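Local structure of malate dehydrogenase (Entamoeba histolytica, 3I0P) at residues Thr122-Ala127 against Leu282-Ile287; Ile140-Thr145 against Asn164-Gly169; Gly144-Ser149 against Phe253-Ser258. The protein probably catalyses the NAD-dependent interconversion of malate and oxaloacetate, binding the dinucleotide in a pocket to which both subunits of its two-chain assembly contribute. All blocks are in the same frame, centred on the assembly; numbering follows the deposited sequence.

How the contacts relate
From the N terminus, the chain leaves strand 113-121 through loop 122-127, which waits for residues 282-287 to close contact 1, the widest of the three, with 154 residues between its segments. Both other contacts nest inside it and start from strand 139-145, contact 2 along its length and contact 3 at its C-terminal end, sharing G144 and T145. Contact 2 closes first, after 18 intervening residues, when 164-169 returns antiparallel to 140-145; contact 3 closes after 103, when helix 244-259 packs on 144-149. Strand 282-290 then enters the mixed sheet between 113-121 and 139-145. Distant segments thus assemble one nicotinamide site: H284 and T145 join contacts 1 and 2, N164 and E255 contacts 2 and 3.

Contact 1: residues Thr122-Ala127 against Leu282-Ile287; sequences THFGIA and LGHFFI. With NAD (nicotinamide-adenine-dinucleotide), chain B.
The carboxamide of NAD is read by the backbone of the loop: its N7N donates to G125 O over 2.9 Å. A127 N meanwhile donates nearly straight (164°) to the ribose hydroxyl oxygen O2D, 2.9 Å away, so two main-chain groups hold the carboxamide and the ribose. The same amide nitrogen lies over one face of the H123 ring, 3.3 Å from NE2. With CG anti to the backbone N (chi1 -157°), that imidazole turns from strand 282-287 to the cofactor, and its ND1 is held by Y59 OH. F124 also belongs to this first shell, its CD2 3.8 Å from NAD N7N. Behind it, H284 forms an offset stack with the phenyl ring, planes 27° apart and centroids separated by 4.7 Å. F124 CD1 sits over the centre of the imidazole. Farther along, F124 CE1 meets F286 CE1 tip to tip at 3.9 Å, and Y130 stacks on F124 as well. H284 is itself fixed from both nitrogens: ND1 pairs with T145 OG1 and NE2 with S121 OG, while NE2 makes a weak, bent bond to T122 O (3.3 Å), which lies at the ring's edge. L282 adds CD1 against the T122-H123 peptide. H284 and F286, an aromatic second shell on the sheet, thus back a cofactor-binding loop in the nicotinamide pocket of this malate/L-lactate dehydrogenase family enzyme.

Contact 2: residues Ile140-Thr145 against Asn164-Gly169; sequences IGICGT and NPLAIG. With NAD (nicotinamide-adenine-dinucleotide), chain B.
I140 opens the pairing with its CA, which makes a CA-H...O contact to G169 O. At G141 the two strands first lock: G141 N donates to G169 O (2.8 Å) and G169 N returns the bond to G141 O (2.7 Å), a hydrogen-bonded antiparallel pair. I142 faces I168 in the following non-hydrogen-bonded pair. Its CG2, anti to the backbone N, lies alongside L166 CD1 at 4.1 Å, both chains pointing the same way, and F253 of the second subunit packs on this isoleucine face. C143 projects from the other side of the sheet, where its SG meets A167 CB at 4.1 Å beneath helix 127-136. Its backbone repeats the reciprocal pair of hydrogen bonds, C143 N to A167 O (3.0 Å) and A167 N to C143 O (2.9 Å); in the latter the donor stands 26° above the carbonyl plane. G144 faces L166 in the next non-hydrogen-bonded pair; beyond it, T145 sets CG2 obliquely across P165 CD, 3.6 Å away. P165 in turn lays CG on the nicotinamide ring, 3.5 Å from NAD C3N. Two neighbouring strands of the mixed sheet, running at 171° to each other, thus form an antiparallel pair that ends in an apolar wall of the cofactor pocket.

Contact 3: residues Gly144-Ser149 against Phe253-Ser258; sequences GTNARS and FVEIMS. With NAD (nicotinamide-adenine-dinucleotide), chain B.
N146 carries the compact half of this contact, pushing its side chain toward helix 244-259. Its CG sits between the backbone N and the carbonyl carbon (chi1 58°), which brings ND2 to E255 OE1 at 3.0 Å. The two chains cross at about a right angle, and the carboxylate oxygen is met from well above its own plane. E255 reaches across because its chain bends at chi2 (78°). N164 ND2 and L267 N also donate to this buried carboxylate, an environment that would favour its charged form. One turn on, S258 CB packs 4.0 Å from N146 CG, while S258 OG folds back on its own helix to V254 O (2.8 Å). V254 CG1 approaches T145 O to 3.3 Å. Here the end of a central strand docks on a helix that also lies at the subunit interface: F253 packs on I168 of the second subunit, and H245 and K246 of the second subunit's equivalent helix hydrogen-bond the NAD. N146 OD1, turned the other way, takes G283 N from strand 282-290. The looser side begins at A147, partly exposed, where direct packing gives way to water. A single water donates to A147 O (2.8 Å) and to E255 OE2, bridging loop and helix.

Contact 1: residues Thr122-Ala127 against Leu282-Ile287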
loop_
_atom_site.group_PDB
_atom_site.type_symbol
_atom_site.label_atom_id
_atom_site.label_comp_id
_atom_site.label_asym_id
_atom_site.label_seq_id
_atom_site.Cartn_x
_atom_site.Cartn_y
_atom_site.Cartn_z
ATOM N N THR A 122 3.412 2.170 -22.379
ATOM C CA THR A 122 1.998 1.971 -22.657
ATOM C C THR A 122 1.417 0.941 -21.692
ATOM O O THR A 122 2.126 0.462 -20.807
ATOM C CB THR A 122 1.750 1.544 -24.129
ATOM O OG1 THR A 122 2.509 0.363 -24.427
ATOM C CG2 THR A 122 2.150 2.663 -25.094
ATOM N N HIS A 123 0.131 0.620 -21.871
ATOM C CA HIS A 123 -0.581 -0.326 -21.017
ATOM C C HIS A 123 0.216 -1.611 -20.802
ATOM O O HIS A 123 0.737 -2.209 -21.755
ATOM C CB HIS A 123 -1.945 -0.644 -21.617
ATOM C CG HIS A 123 -2.941 -1.136 -20.615
ATOM N ND1 HIS A 123 -3.184 -2.474 -20.403
ATOM C CD2 HIS A 123 -3.754 -0.465 -19.764
ATOM C CE1 HIS A 123 -4.106 -2.610 -19.465
ATOM N NE2 HIS A 123 -4.463 -1.405 -19.055
ATOM N N PHE A 124 0.327 -2.029 -19.546
ATOM C CA PHE A 124 1.192 -3.153 -19.216
ATOM C C PHE A 124 0.446 -4.364 -18.660
ATOM O O PHE A 124 1.051 -5.254 -18.060
ATOM C CB PHE A 124 2.401 -2.690 -18.360
ATOM C CG PHE A 124 2.149 -2.597 -16.870
ATOM C CD1 PHE A 124 3.208 -2.319 -16.019
ATOM C CD2 PHE A 124 0.887 -2.799 -16.315
ATOM C CE1 PHE A 124 3.023 -2.236 -14.637
ATOM C CE2 PHE A 124 0.691 -2.739 -14.933
ATOM C CZ PHE A 124 1.763 -2.448 -14.090
ATOM N N GLY A 125 -0.865 -4.401 -18.889
ATOM C CA GLY A 125 -1.696 -5.526 -18.484
ATOM C C GLY A 125 -1.797 -5.638 -16.979
ATOM O O GLY A 125 -1.948 -4.636 -16.284
ATOM N N ILE A 126 -1.707 -6.856 -16.463
ATOM C CA ILE A 126 -1.852 -7.059 -15.024
ATOM C C ILE A 126 -0.603 -6.700 -14.214
ATOM O O ILE A 126 0.506 -7.152 -14.523
ATOM C CB ILE A 126 -2.360 -8.482 -14.671
ATOM C CG1 ILE A 126 -1.511 -9.570 -15.343
ATOM C CG2 ILE A 126 -3.813 -8.610 -15.041
ATOM C CD1 ILE A 126 -1.616 -10.912 -14.637
ATOM N N ALA A 127 -0.779 -5.885 -13.177
ATOM C CA ALA A 127 0.368 -5.480 -12.361
ATOM C C ALA A 127 1.010 -6.710 -11.729
ATOM O O ALA A 127 2.240 -6.820 -11.656
ATOM C CB ALA A 127 -0.041 -4.463 -11.301
ATOM N N LEU A 282 2.609 6.563 -20.489
ATOM C CA LEU A 282 2.415 6.236 -19.060
ATOM C C LEU A 282 3.735 5.950 -18.349
ATOM O O LEU A 282 4.766 5.738 -18.994
ATOM C CB LEU A 282 1.567 4.966 -18.925
ATOM C CG LEU A 282 0.126 4.892 -19.406
ATOM C CD1 LEU A 282 -0.322 3.454 -19.375
ATOM C CD2 LEU A 282 -0.776 5.711 -18.545
ATOM N N GLY A 283 3.683 5.905 -17.019
ATOM C CA GLY A 283 4.814 5.473 -16.216
ATOM C C GLY A 283 4.536 4.195 -15.438
ATOM O O GLY A 283 3.365 3.811 -15.242
ATOM N N HIS A 284 5.618 3.538 -15.009
ATOM C CA HIS A 284 5.573 2.318 -14.202
ATOM C C HIS A 284 6.742 2.338 -13.222
ATOM O O HIS A 284 7.766 2.979 -13.486
ATOM C CB HIS A 284 5.768 1.055 -15.052
ATOM C CG HIS A 284 5.031 1.033 -16.363
ATOM N ND1 HIS A 284 3.691 1.341 -16.486
ATOM C CD2 HIS A 284 5.442 0.650 -17.597
ATOM C CE1 HIS A 284 3.320 1.183 -17.744
ATOM N NE2 HIS A 284 4.362 0.755 -18.437
ATOM N N PHE A 285 6.609 1.609 -12.116
ATOM C CA PHE A 285 7.742 1.347 -11.218
ATOM C C PHE A 285 7.800 -0.122 -10.827
ATOM O O PHE A 285 6.764 -0.802 -10.784
ATOM C CB PHE A 285 7.691 2.217 -9.958
ATOM C CG PHE A 285 6.593 1.851 -8.999
ATOM C CD1 PHE A 285 6.858 1.035 -7.905
ATOM C CD2 PHE A 285 5.302 2.337 -9.180
ATOM C CE1 PHE A 285 5.846 0.694 -6.997
ATOM C CE2 PHE A 285 4.280 2.005 -8.282
ATOM C CZ PHE A 285 4.549 1.189 -7.188
ATOM N N PHE A 286 9.014 -0.596 -10.542
ATOM C CA PHE A 286 9.258 -1.995 -10.194
ATOM C C PHE A 286 10.331 -2.081 -9.124
ATOM O O PHE A 286 11.460 -1.616 -9.329
ATOM C CB PHE A 286 9.688 -2.793 -11.428
ATOM C CG PHE A 286 8.753 -2.653 -12.586
ATOM C CD1 PHE A 286 7.593 -3.416 -12.651
ATOM C CD2 PHE A 286 9.024 -1.748 -13.606
ATOM C CE1 PHE A 286 6.711 -3.287 -13.707
ATOM C CE2 PHE A 286 8.153 -1.615 -14.673
ATOM C CZ PHE A 286 6.981 -2.388 -14.719
ATOM N N ILE A 287 9.959 -2.665 -7.985
ATOM C CA ILE A 287 10.857 -2.830 -6.852
ATOM C C ILE A 287 11.073 -4.313 -6.585
ATOM O O ILE A 287 10.122 -5.085 -6.575
ATOM C CB ILE A 287 10.294 -2.155 -5.574
ATOM C CG1 ILE A 287 10.133 -0.649 -5.773
ATOM C CG2 ILE A 287 11.176 -2.448 -4.337
ATOM C CD1 ILE A 287 9.591 0.053 -4.541
HETATM P PA NAD B . -9.749 -7.364 -7.354
HETATM O O1A NAD B . -10.202 -8.452 -8.297
HETATM O O2A NAD B . -10.788 -6.567 -6.633
HETATM O O5B NAD B . -8.777 -8.072 -6.287
HETATM C C5B NAD B . -7.705 -8.918 -6.741
HETATM C C4B NAD B . -6.686 -9.219 -5.633
HETATM O O4B NAD B . -7.319 -9.421 -4.363
HETATM C C3B NAD B . -5.911 -10.495 -5.892
HETATM O O3B NAD B . -4.602 -10.355 -5.314
HETATM C C2B NAD B . -6.699 -11.553 -5.151
HETATM O O2B NAD B . -5.875 -12.657 -4.776
HETATM C C1B NAD B . -7.164 -10.782 -3.932
HETATM N N9A NAD B . -8.437 -11.271 -3.327
HETATM C C8A NAD B . -9.650 -11.297 -3.900
HETATM N N7A NAD B . -10.535 -11.781 -3.002
HETATM C C5A NAD B . -9.867 -12.049 -1.855
HETATM C C6A NAD B . -10.230 -12.553 -0.602
HETATM N N6A NAD B . -11.511 -12.902 -0.330
HETATM N N1A NAD B . -9.286 -12.709 0.358
HETATM C C2A NAD B . -8.009 -12.381 0.121
HETATM N N3A NAD B . -7.636 -11.891 -1.069
HETATM C C4A NAD B . -8.544 -11.719 -2.071
HETATM O O3 NAD B . -8.702 -6.359 -8.088
HETATM P PN NAD B . -8.989 -5.274 -9.269
HETATM O O1N NAD B . -8.732 -3.905 -8.687
HETATM O O2N NAD B . -10.295 -5.580 -9.961
HETATM O O5D NAD B . -7.828 -5.567 -10.333
HETATM C C5D NAD B . -7.939 -6.644 -11.269
HETATM C C4D NAD B . -6.784 -6.603 -12.266
HETATM O O4D NAD B . -6.837 -5.406 -13.046
HETATM C C3D NAD B . -5.426 -6.605 -11.576
HETATM O O3D NAD B . -4.665 -7.701 -12.105
HETATM C C2D NAD B . -4.807 -5.243 -11.889
HETATM O O2D NAD B . -3.384 -5.239 -12.103
HETATM C C1D NAD B . -5.513 -4.875 -13.174
HETATM N N1N NAD B . -5.501 -3.433 -13.413
HETATM C C2N NAD B . -4.623 -2.944 -14.317
HETATM C C3N NAD B . -4.576 -1.572 -14.580
HETATM C C7N NAD B . -3.606 -1.008 -15.580
HETATM O O7N NAD B . -3.600 0.200 -15.783
HETATM N N7N NAD B . -2.778 -1.829 -16.221
HETATM C C4N NAD B . -5.447 -0.718 -13.897
HETATM C C5N NAD B . -6.338 -1.250 -12.960
HETATM C C6N NAD B . -6.346 -2.627 -12.737
#

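Contact 2: residues Ile140-Thr145 against Asn164-Gly169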
loop_
_atom_site.group_PDB
_atom_site.type_symbol
_atom_site.label_atom_id
_atom_site.label_comp_id
_atom_site.label_asym_id
_atom_site.label_seq_id
_atom_site.Cartn_x
_atom_site.Cartn_y
_atom_site.Cartn_z
ATOM N N ILE A 140 10.893 -10.286 -2.878
ATOM C CA ILE A 140 9.636 -9.575 -2.711
ATOM C C ILE A 140 9.563 -8.627 -3.893
ATOM O O ILE A 140 10.527 -7.914 -4.155
ATOM C CB ILE A 140 9.611 -8.771 -1.390
ATOM C CG1 ILE A 140 9.551 -9.720 -0.184
ATOM C CG2 ILE A 140 8.427 -7.813 -1.351
ATOM C CD1 ILE A 140 10.171 -9.164 1.113
ATOM N N GLY A 141 8.444 -8.628 -4.615
ATOM C CA GLY A 141 8.263 -7.725 -5.751
ATOM C C GLY A 141 7.096 -6.770 -5.606
ATOM O O GLY A 141 5.955 -7.186 -5.410
ATOM N N ILE A 142 7.386 -5.483 -5.701
ATOM C CA ILE A 142 6.377 -4.441 -5.560
ATOM C C ILE A 142 6.405 -3.601 -6.828
ATOM O O ILE A 142 7.476 -3.190 -7.285
ATOM C CB ILE A 142 6.638 -3.543 -4.315
ATOM C CG1 ILE A 142 6.673 -4.392 -3.031
ATOM C CG2 ILE A 142 5.594 -2.427 -4.230
ATOM C CD1 ILE A 142 7.218 -3.672 -1.799
ATOM N N CYS A 143 5.240 -3.357 -7.410
ATOM C CA CYS A 143 5.187 -2.645 -8.668
ATOM C C CYS A 143 3.831 -1.991 -8.871
ATOM O O CYS A 143 2.890 -2.257 -8.120
ATOM C CB CYS A 143 5.542 -3.588 -9.824
ATOM S SG CYS A 143 4.193 -4.556 -10.490
ATOM N N GLY A 144 3.747 -1.118 -9.873
ATOM C CA GLY A 144 2.523 -0.379 -10.160
ATOM C C GLY A 144 2.662 0.467 -11.414
ATOM O O GLY A 144 3.732 0.529 -12.029
ATOM N N THR A 145 1.568 1.118 -11.793
ATOM C CA THR A 145 1.516 1.921 -13.004
ATOM C C THR A 145 0.507 3.024 -12.771
ATOM O O THR A 145 -0.415 2.844 -11.986
ATOM C CB THR A 145 1.093 1.063 -14.251
ATOM O OG1 THR A 145 1.186 1.854 -15.442
ATOM C CG2 THR A 145 -0.327 0.529 -14.123
ATOM N N ASN A 164 -4.689 3.199 -10.957
ATOM C CA ASN A 164 -3.399 3.083 -10.290
ATOM C C ASN A 164 -3.216 1.823 -9.452
ATOM O O ASN A 164 -3.221 1.881 -8.220
ATOM C CB ASN A 164 -3.150 4.345 -9.463
ATOM C CG ASN A 164 -2.942 5.570 -10.337
ATOM O OD1 ASN A 164 -3.125 5.506 -11.555
ATOM N ND2 ASN A 164 -2.543 6.687 -9.726
ATOM N N PRO A 165 -3.055 0.666 -10.125
ATOM C CA PRO A 165 -2.935 -0.571 -9.370
ATOM C C PRO A 165 -1.578 -0.712 -8.702
ATOM O O PRO A 165 -0.586 -0.111 -9.131
ATOM C CB PRO A 165 -3.136 -1.657 -10.433
ATOM C CG PRO A 165 -2.618 -1.057 -11.672
ATOM C CD PRO A 165 -2.927 0.430 -11.577
ATOM N N LEU A 166 -1.578 -1.502 -7.634
ATOM C CA LEU A 166 -0.387 -1.860 -6.895
ATOM C C LEU A 166 -0.396 -3.372 -6.811
ATOM O O LEU A 166 -1.415 -3.970 -6.469
ATOM C CB LEU A 166 -0.463 -1.253 -5.497
ATOM C CG LEU A 166 0.680 -1.465 -4.515
ATOM C CD1 LEU A 166 1.954 -0.803 -5.025
ATOM C CD2 LEU A 166 0.270 -0.891 -3.155
ATOM N N ALA A 167 0.724 -3.992 -7.158
ATOM C CA ALA A 167 0.876 -5.436 -7.009
ATOM C C ALA A 167 2.068 -5.733 -6.117
ATOM O O ALA A 167 3.085 -5.039 -6.188
ATOM C CB ALA A 167 1.033 -6.104 -8.340
ATOM N N ILE A 168 1.919 -6.749 -5.266
ATOM C CA ILE A 168 2.953 -7.168 -4.322
ATOM C C ILE A 168 3.075 -8.682 -4.376
ATOM O O ILE A 168 2.118 -9.397 -4.046
ATOM C CB ILE A 168 2.608 -6.761 -2.866
ATOM C CG1 ILE A 168 2.366 -5.258 -2.761
ATOM C CG2 ILE A 168 3.711 -7.210 -1.896
ATOM C CD1 ILE A 168 1.413 -4.891 -1.654
ATOM N N GLY A 169 4.242 -9.164 -4.804
ATOM C CA GLY A 169 4.505 -10.604 -4.893
ATOM C C GLY A 169 5.506 -11.044 -3.841
ATOM O O GLY A 169 6.587 -10.473 -3.730
HETATM P PA NAD B . -9.749 -7.364 -7.354
HETATM O O1A NAD B . -10.202 -8.452 -8.297
HETATM O O2A NAD B . -10.788 -6.567 -6.633
HETATM O O5B NAD B . -8.777 -8.072 -6.287
HETATM C C5B NAD B . -7.705 -8.918 -6.741
HETATM C C4B NAD B . -6.686 -9.219 -5.633
HETATM O O4B NAD B . -7.319 -9.421 -4.363
HETATM C C3B NAD B . -5.911 -10.495 -5.892
HETATM O O3B NAD B . -4.602 -10.355 -5.314
HETATM C C2B NAD B . -6.699 -11.553 -5.151
HETATM O O2B NAD B . -5.875 -12.657 -4.776
HETATM C C1B NAD B . -7.164 -10.782 -3.932
HETATM N N9A NAD B . -8.437 -11.271 -3.327
HETATM C C8A NAD B . -9.650 -11.297 -3.900
HETATM N N7A NAD B . -10.535 -11.781 -3.002
HETATM C C5A NAD B . -9.867 -12.049 -1.855
HETATM C C6A NAD B . -10.230 -12.553 -0.602
HETATM N N6A NAD B . -11.511 -12.902 -0.330
HETATM N N1A NAD B . -9.286 -12.709 0.358
HETATM C C2A NAD B . -8.009 -12.381 0.121
HETATM N N3A NAD B . -7.636 -11.891 -1.069
HETATM C C4A NAD B . -8.544 -11.719 -2.071
HETATM O O3 NAD B . -8.702 -6.359 -8.088
HETATM P PN NAD B . -8.989 -5.274 -9.269
HETATM O O1N NAD B . -8.732 -3.905 -8.687
HETATM O O2N NAD B . -10.295 -5.580 -9.961
HETATM O O5D NAD B . -7.828 -5.567 -10.333
HETATM C C5D NAD B . -7.939 -6.644 -11.269
HETATM C C4D NAD B . -6.784 -6.603 -12.266
HETATM O O4D NAD B . -6.837 -5.406 -13.046
HETATM C C3D NAD B . -5.426 -6.605 -11.576
HETATM O O3D NAD B . -4.665 -7.701 -12.105
HETATM C C2D NAD B . -4.807 -5.243 -11.889
HETATM O O2D NAD B . -3.384 -5.239 -12.103
HETATM C C1D NAD B . -5.513 -4.875 -13.174
HETATM N N1N NAD B . -5.501 -3.433 -13.413
HETATM C C2N NAD B . -4.623 -2.944 -14.317
HETATM C C3N NAD B . -4.576 -1.572 -14.580
HETATM C C7N NAD B . -3.606 -1.008 -15.580
HETATM O O7N NAD B . -3.600 0.200 -15.783
HETATM N N7N NAD B . -2.778 -1.829 -16.221
HETATM C C4N NAD B . -5.447 -0.718 -13.897
HETATM C C5N NAD B . -6.338 -1.250 -12.960
HETATM C C6N NAD B . -6.346 -2.627 -12.737
#

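Contact 3: residues Gly144-Ser149 against Phe253-Ser258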
loop_
_atom_site.group_PDB
_atom_site.type_symbol
_atom_site.label_atom_id
_atom_site.label_comp_id
_atom_site.label_asym_id
_atom_site.label_seq_id
_atom_site.Cartn_x
_atom_site.Cartn_y
_atom_site.Cartn_z
ATOM N N GLY A 144 3.747 -1.118 -9.873
ATOM C CA GLY A 144 2.523 -0.379 -10.160
ATOM C C GLY A 144 2.662 0.467 -11.414
ATOM O O GLY A 144 3.732 0.529 -12.029
ATOM N N THR A 145 1.568 1.118 -11.793
ATOM C CA THR A 145 1.516 1.921 -13.004
ATOM C C THR A 145 0.507 3.024 -12.771
ATOM O O THR A 145 -0.415 2.844 -11.986
ATOM C CB THR A 145 1.093 1.063 -14.251
ATOM O OG1 THR A 145 1.186 1.854 -15.442
ATOM C CG2 THR A 145 -0.327 0.529 -14.123
ATOM N N ASN A 146 0.683 4.174 -13.414
ATOM C CA ASN A 146 -0.423 5.119 -13.479
ATOM C C ASN A 146 -1.278 4.837 -14.713
ATOM O O ASN A 146 -0.920 3.987 -15.534
ATOM C CB ASN A 146 0.016 6.591 -13.353
ATOM C CG ASN A 146 1.032 7.035 -14.412
ATOM O OD1 ASN A 146 1.410 6.288 -15.328
ATOM N ND2 ASN A 146 1.479 8.285 -14.278
ATOM N N ALA A 147 -2.418 5.510 -14.819
ATOM C CA ALA A 147 -3.349 5.312 -15.920
ATOM C C ALA A 147 -4.147 6.595 -16.118
ATOM O O ALA A 147 -4.062 7.501 -15.287
ATOM C CB ALA A 147 -4.275 4.138 -15.624
ATOM N N ARG A 148 -4.906 6.686 -17.211
ATOM C CA ARG A 148 -5.720 7.875 -17.483
ATOM C C ARG A 148 -6.722 8.151 -16.358
ATOM O O ARG A 148 -7.236 7.220 -15.734
ATOM C CB ARG A 148 -6.446 7.761 -18.830
ATOM C CG ARG A 148 -7.645 6.822 -18.853
ATOM C CD ARG A 148 -8.324 6.823 -20.219
ATOM N NE ARG A 148 -9.049 8.070 -20.487
ATOM C CZ ARG A 148 -9.872 8.259 -21.523
ATOM N NH1 ARG A 148 -10.083 7.282 -22.405
ATOM N NH2 ARG A 148 -10.486 9.432 -21.677
ATOM N N SER A 149 -6.977 9.432 -16.104
ATOM C CA SER A 149 -7.914 9.865 -15.072
ATOM C C SER A 149 -9.271 9.159 -15.151
ATOM O O SER A 149 -9.944 9.173 -16.190
ATOM C CB SER A 149 -8.106 11.377 -15.145
ATOM O OG SER A 149 -6.852 12.024 -15.195
ATOM N N PHE A 253 0.294 7.727 -4.096
ATOM C CA PHE A 253 1.558 7.017 -3.916
ATOM C C PHE A 253 1.955 6.344 -5.220
ATOM O O PHE A 253 3.043 6.583 -5.749
ATOM C CB PHE A 253 1.440 5.992 -2.776
ATOM C CG PHE A 253 2.558 4.971 -2.732
ATOM C CD1 PHE A 253 3.874 5.356 -2.485
ATOM C CD2 PHE A 253 2.285 3.613 -2.914
ATOM C CE1 PHE A 253 4.895 4.402 -2.439
ATOM C CE2 PHE A 253 3.304 2.653 -2.865
ATOM C CZ PHE A 253 4.604 3.049 -2.625
ATOM N N VAL A 254 1.048 5.535 -5.759
ATOM C CA VAL A 254 1.294 4.844 -7.016
ATOM C C VAL A 254 1.666 5.830 -8.134
ATOM O O VAL A 254 2.662 5.631 -8.844
ATOM C CB VAL A 254 0.096 3.962 -7.414
ATOM C CG1 VAL A 254 0.232 3.494 -8.864
ATOM C CG2 VAL A 254 -0.008 2.780 -6.463
ATOM N N GLU A 255 0.882 6.897 -8.248
ATOM C CA GLU A 255 1.093 7.932 -9.249
ATOM C C GLU A 255 2.498 8.541 -9.182
ATOM O O GLU A 255 3.184 8.661 -10.209
ATOM C CB GLU A 255 0.042 9.029 -9.069
ATOM C CG GLU A 255 0.027 10.085 -10.167
ATOM C CD GLU A 255 -0.667 9.605 -11.428
ATOM O OE1 GLU A 255 -0.201 9.974 -12.524
ATOM O OE2 GLU A 255 -1.671 8.855 -11.327
ATOM N N ILE A 256 2.913 8.932 -7.975
ATOM C CA ILE A 256 4.218 9.563 -7.759
ATOM C C ILE A 256 5.346 8.598 -8.086
ATOM O O ILE A 256 6.285 8.958 -8.787
ATOM C CB ILE A 256 4.361 10.075 -6.327
ATOM C CG1 ILE A 256 3.426 11.261 -6.106
ATOM C CG2 ILE A 256 5.804 10.453 -6.020
ATOM C CD1 ILE A 256 3.260 11.616 -4.656
ATOM N N MET A 257 5.236 7.366 -7.599
ATOM C CA MET A 257 6.223 6.325 -7.890
ATOM C C MET A 257 6.317 6.047 -9.388
ATOM O O MET A 257 7.392 5.740 -9.899
ATOM C CB MET A 257 5.874 5.017 -7.151
ATOM C CG MET A 257 5.862 5.112 -5.630
ATOM S SD MET A 257 7.515 5.285 -4.954
ATOM C CE MET A 257 8.015 3.569 -4.788
ATOM N N SER A 258 5.184 6.142 -10.083
ATOM C CA SER A 258 5.123 5.817 -11.511
ATOM C C SER A 258 5.605 6.956 -12.392
ATOM O O SER A 258 6.250 6.697 -13.400
ATOM C CB SER A 258 3.717 5.373 -11.923
ATOM O OG SER A 258 3.323 4.250 -11.150
HETATM P PA NAD B . -9.749 -7.364 -7.354
HETATM O O1A NAD B . -10.202 -8.452 -8.297
HETATM O O2A NAD B . -10.788 -6.567 -6.633
HETATM O O5B NAD B . -8.777 -8.072 -6.287
HETATM C C5B NAD B . -7.705 -8.918 -6.741
HETATM C C4B NAD B . -6.686 -9.219 -5.633
HETATM O O4B NAD B . -7.319 -9.421 -4.363
HETATM C C3B NAD B . -5.911 -10.495 -5.892
HETATM O O3B NAD B . -4.602 -10.355 -5.314
HETATM C C2B NAD B . -6.699 -11.553 -5.151
HETATM O O2B NAD B . -5.875 -12.657 -4.776
HETATM C C1B NAD B . -7.164 -10.782 -3.932
HETATM N N9A NAD B . -8.437 -11.271 -3.327
HETATM C C8A NAD B . -9.650 -11.297 -3.900
HETATM N N7A NAD B . -10.535 -11.781 -3.002
HETATM C C5A NAD B . -9.867 -12.049 -1.855
HETATM C C6A NAD B . -10.230 -12.553 -0.602
HETATM N N6A NAD B . -11.511 -12.902 -0.330
HETATM N N1A NAD B . -9.286 -12.709 0.358
HETATM C C2A NAD B . -8.009 -12.381 0.121
HETATM N N3A NAD B . -7.636 -11.891 -1.069
HETATM C C4A NAD B . -8.544 -11.719 -2.071
HETATM O O3 NAD B . -8.702 -6.359 -8.088
HETATM P PN NAD B . -8.989 -5.274 -9.269
HETATM O O1N NAD B . -8.732 -3.905 -8.687
HETATM O O2N NAD B . -10.295 -5.580 -9.961
HETATM O O5D NAD B . -7.828 -5.567 -10.333
HETATM C C5D NAD B . -7.939 -6.644 -11.269
HETATM C C4D NAD B . -6.784 -6.603 -12.266
HETATM O O4D NAD B . -6.837 -5.406 -13.046
HETATM C C3D NAD B . -5.426 -6.605 -11.576
HETATM O O3D NAD B . -4.665 -7.701 -12.105
HETATM C C2D NAD B . -4.807 -5.243 -11.889
HETATM O O2D NAD B . -3.384 -5.239 -12.103
HETATM C C1D NAD B . -5.513 -4.875 -13.174
HETATM N N1N NAD B . -5.501 -3.433 -13.413
HETATM C C2N NAD B . -4.623 -2.944 -14.317
HETATM C C3N NAD B . -4.576 -1.572 -14.580
HETATM C C7N NAD B . -3.606 -1.008 -15.580
HETATM O O7N NAD B . -3.600 0.200 -15.783
HETATM N N7N NAD B . -2.778 -1.829 -16.221
HETATM C C4N NAD B . -5.447 -0.718 -13.897
HETATM C C5N NAD B . -6.338 -1.250 -12.960
HETATM C C6N NAD B . -6.346 -2.627 -12.737
HETATM O O HOH W 1 -3.302 9.098 -13.101
#